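Local coordinates for probable 3-hydroxybutyryl-CoA dehydrogenase (Escherichia coli, PDB 3MOG), which catalyses the NAD-dependent oxidation of (3S)-3-hydroxyadipyl-CoA to 3-oxoadipyl-CoA in the degradation of phenylacetate, at the interface of chains A and B. Coordinates in Å, arbitrary orientation; residue numbers count along the deposited sequence, not the author numbering. Chains: chain A/B, Probable 3-hydroxybutyryl-CoA dehydrogenase.

Contact 1: the interface of chains A and B. Residues chain A 446, 449, 459, 461, 464; chain B 450-453.
B:His451 turns its ring towards A:Ser461 and A:Arg464 with CG anti to its own backbone N (chi1 -179°). A:Arg464 answers with CG anti to the carbonyl carbon (chi1 -65°) and a chain extended from CG to NE, which lays its methylenes alongside the histidine, the two side chains running in opposite directions. A:Arg464 CD sits 3.6 Å above one face of the B:His451 ring, offset toward the rim, while the guanidinium passes on to the backbone at the end of helix 438-452 of chain B. There A:Arg464 NE donates to the carbonyl O of B:His451 at 2.8 Å; the bond is bent (131° at H), with the acceptor tilted from the guanidinium plane. Water 1, at the edge of that plane, ties NE and NH2 to the same carbonyl and to the carbonyl of A:Pro459, whose CB packs over one guanidinium face. A:Arg464 NH1 is held from its own chain by a salt bridge to A:Glu446 OE2 (2.8 Å), so the arginine head is fixed from several directions. At the ring's tip, B:His451 NE2 hydrogen-bonds A:Ser461 OG at 2.5 Å, donor not decided. The hydroxyl also reaches water 2, which the phenol OH of B:Tyr452 holds. B:His451 stands edge-on over the tyrosine ring, its CD2 3.6 Å above the centre of the B:Tyr452 ring. Farther along, water 3 links the amide OE1 of A:Gln449 with the carbonyl O of B:His450. This largely polar patch, bridged by waters, docks the end of helix 438-452 of chain B on helices 438-452 and 461-470 of chain A, joining two subunits of the homotrimer.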
# COMPACT_ATOMS: atom_id res chain seq x y z
N GLU A 446 -11.88 15.79 6.77
CA GLU A 446 -12.68 15.53 5.56
C GLU A 446 -12.32 16.44 4.40
O GLU A 446 -12.34 16.02 3.24
CB GLU A 446 -14.18 15.67 5.84
CG GLU A 446 -14.75 14.56 6.66
CD GLU A 446 -16.25 14.67 6.82
OE1 GLU A 446 -16.75 15.79 7.09
OE2 GLU A 446 -16.92 13.63 6.69
N GLN A 449 -8.94 15.11 3.21
CA GLN A 449 -9.20 13.86 2.53
C GLN A 449 -9.73 14.14 1.12
O GLN A 449 -9.29 13.52 0.16
CB GLN A 449 -10.20 13.02 3.32
CG GLN A 449 -10.72 11.79 2.59
CD GLN A 449 -11.79 11.04 3.37
OE1 GLN A 449 -11.76 9.82 3.44
NE2 GLN A 449 -12.74 11.77 3.96
N PRO A 459 -10.94 10.30 8.24
CA PRO A 459 -11.42 10.31 9.61
C PRO A 459 -11.66 8.89 10.07
O PRO A 459 -12.24 8.09 9.33
CB PRO A 459 -12.75 11.04 9.48
CG PRO A 459 -12.56 11.93 8.33
CD PRO A 459 -11.81 11.10 7.36
N SER A 461 -13.32 5.84 12.36
CA SER A 461 -14.70 5.57 12.75
C SER A 461 -15.13 6.23 14.06
O SER A 461 -16.20 6.85 14.13
CB SER A 461 -14.93 4.06 12.80
OG SER A 461 -16.29 3.75 12.68
N ARG A 464 -15.98 10.02 13.73
CA ARG A 464 -17.33 10.26 13.23
C ARG A 464 -18.38 10.08 14.33
O ARG A 464 -19.33 10.85 14.42
CB ARG A 464 -17.64 9.37 12.03
CG ARG A 464 -16.78 9.66 10.84
CD ARG A 464 -17.17 8.83 9.61
NE ARG A 464 -16.28 9.09 8.48
CZ ARG A 464 -16.35 10.16 7.68
NH1 ARG A 464 -17.28 11.09 7.86
NH2 ARG A 464 -15.47 10.29 6.70
N HIS B 450 -17.64 5.59 2.31
CA HIS B 450 -17.74 6.91 2.90
C HIS B 450 -17.37 6.91 4.38
O HIS B 450 -16.63 7.78 4.83
CB HIS B 450 -19.14 7.52 2.74
CG HIS B 450 -19.31 8.82 3.47
ND1 HIS B 450 -18.80 10.01 3.00
CD2 HIS B 450 -19.89 9.10 4.66
CE1 HIS B 450 -19.07 10.98 3.85
NE2 HIS B 450 -19.73 10.45 4.87
N HIS B 451 -17.89 5.94 5.14
CA HIS B 451 -17.69 5.94 6.58
C HIS B 451 -16.23 5.72 6.91
O HIS B 451 -15.66 6.44 7.74
CB HIS B 451 -18.54 4.89 7.28
CG HIS B 451 -18.35 4.89 8.76
ND1 HIS B 451 -19.08 5.70 9.60
CD2 HIS B 451 -17.46 4.23 9.55
CE1 HIS B 451 -18.68 5.52 10.85
NE2 HIS B 451 -17.70 4.63 10.84
N TYR B 452 -15.62 4.74 6.25
CA TYR B 452 -14.23 4.39 6.54
C TYR B 452 -13.20 5.18 5.74
O TYR B 452 -12.06 5.28 6.19
CB TYR B 452 -14.01 2.88 6.38
CG TYR B 452 -14.69 2.11 7.47
CD1 TYR B 452 -14.13 2.04 8.75
CD2 TYR B 452 -15.93 1.52 7.25
CE1 TYR B 452 -14.79 1.37 9.77
CE2 TYR B 452 -16.60 0.86 8.27
CZ TYR B 452 -16.02 0.78 9.52
OH TYR B 452 -16.68 0.10 10.51
N GLY B 453 -13.56 5.70 4.56
CA GLY B 453 -12.59 6.42 3.68
C GLY B 453 -11.50 5.49 3.16
O GLY B 453 -10.39 5.90 2.88
O HOH W 1 -13.54 8.16 7.12
O HOH W 2 -16.35 1.08 12.80
O HOH W 3 -14.81 9.25 3.27

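Contact 2: the interface of chains A and B. Residues chain A 124, 126, 159, 184-185; chain B 267, 270-271.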
# COMPACT_ATOMS: atom_id res chain seq x y z
N SER A 124 7.10 -8.33 19.15
CA SER A 124 5.87 -8.77 19.81
C SER A 124 6.11 -9.61 21.06
O SER A 124 6.93 -10.53 21.05
CB SER A 124 4.99 -9.56 18.84
OG SER A 124 3.85 -10.10 19.49
N THR A 126 3.91 -11.62 22.37
CA THR A 126 3.31 -12.93 22.13
C THR A 126 4.30 -13.88 21.42
O THR A 126 4.27 -15.09 21.64
CB THR A 126 2.00 -12.78 21.35
OG1 THR A 126 1.21 -11.76 21.98
CG2 THR A 126 1.19 -14.07 21.36
N LEU A 159 -0.56 -11.97 24.32
CA LEU A 159 -1.85 -12.64 24.35
C LEU A 159 -2.04 -13.52 25.60
O LEU A 159 -3.16 -13.69 26.08
CB LEU A 159 -2.05 -13.44 23.06
CG LEU A 159 -3.45 -13.60 22.45
CD1 LEU A 159 -4.10 -12.25 22.06
CD2 LEU A 159 -3.35 -14.52 21.26
N HIS A 184 -1.82 -3.40 24.83
CA HIS A 184 -1.58 -4.70 24.19
C HIS A 184 -0.32 -4.62 23.33
O HIS A 184 0.19 -3.53 23.06
CB HIS A 184 -2.80 -5.14 23.38
CG HIS A 184 -2.87 -6.62 23.15
ND1 HIS A 184 -3.03 -7.52 24.19
CD2 HIS A 184 -2.79 -7.36 22.02
CE1 HIS A 184 -3.05 -8.75 23.70
NE2 HIS A 184 -2.91 -8.68 22.39
N SER A 185 0.18 -5.77 22.91
CA SER A 185 1.36 -5.85 22.05
C SER A 185 0.98 -5.61 20.58
O SER A 185 0.75 -6.57 19.83
CB SER A 185 2.04 -7.22 22.20
OG SER A 185 3.35 -7.20 21.65
N GLU B 267 -1.36 -12.46 15.71
CA GLU B 267 -1.03 -12.73 17.11
C GLU B 267 -1.31 -14.20 17.49
O GLU B 267 -0.49 -14.83 18.16
CB GLU B 267 -1.81 -11.77 18.02
CG GLU B 267 -1.23 -11.61 19.41
CD GLU B 267 -0.40 -10.34 19.56
OE1 GLU B 267 0.55 -10.13 18.77
OE2 GLU B 267 -0.71 -9.57 20.50
N ILE B 270 1.66 -16.35 15.61
CA ILE B 270 2.97 -16.16 16.25
C ILE B 270 3.00 -16.62 17.72
O ILE B 270 4.07 -16.87 18.27
CB ILE B 270 3.49 -14.70 16.09
CG1 ILE B 270 2.66 -13.72 16.95
CG2 ILE B 270 3.50 -14.30 14.62
CD1 ILE B 270 3.10 -12.26 16.88
N GLY B 271 1.84 -16.73 18.35
CA GLY B 271 1.73 -17.28 19.69
C GLY B 271 1.46 -18.78 19.75
O GLY B 271 1.17 -19.31 20.83
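B:Glu267 leans from helix 263-270 of chain B into a pocket on chain A lined by A:Thr126, A:Leu159 and A:His184. From CB the chain leaves with CG anti to the backbone N (chi1 -160°), then bends at chi2 (100°), which swings the carboxylate toward the histidine. B:Glu267 CG passes A:Leu159 CD1 at 4.0 Å, the two side chains pointing in opposite directions, and comes nearer, 3.5 Å, to A:Thr126 OG1. A:Thr126, crossing at about a right angle, sets its hydroxyl OG1 over one face of the carboxylate, 3.2 Å from B:Glu267 CD. A:Thr126 OG1 also accepts a hydrogen bond from the backbone N of A:Leu159 (2.9 Å), a second-shell link that ties together two walls of the pocket. At the tip the oxygens part. B:Glu267 OE2 meets A:His184 NE2 at 3.0 Å, a hydrogen bond if the imidazole carries its proton there, made tip to tip with ring and carboxylate planes 45° apart. B:Glu267 OE1 faces A:Ser124 OG, which offers it a weak hydrogen bond at 3.4 Å. A few carbon contacts flank this mostly polar seat: B:Ile270 CD1 lies 3.8 Å from A:Ser124 CB, and A:Thr126 CG2 touches B:Gly271 CA at 3.7 Å. The patch seats an acidic side chain of one subunit among polar groups of its neighbour's NAD-binding domain, giving the trimer a point of attachment there.

The centres of contact 1 and contact 2 lie about 29 Å apart on the same A–B interface, and they share no residue or secondary-structure element. Contact 1 joins C-terminal parts of both chains, using different residues of helix 438-452 in A and in B, together with helix 461-470 of A. Contact 2 pairs different regions, setting helix 263-270 of B, in the first C-terminal-type domain, against the NAD-binding domain of A. Such unlike faces meeting head to tail are compatible with the homotrimer, and two well-separated attachments may limit rocking of one subunit on the other.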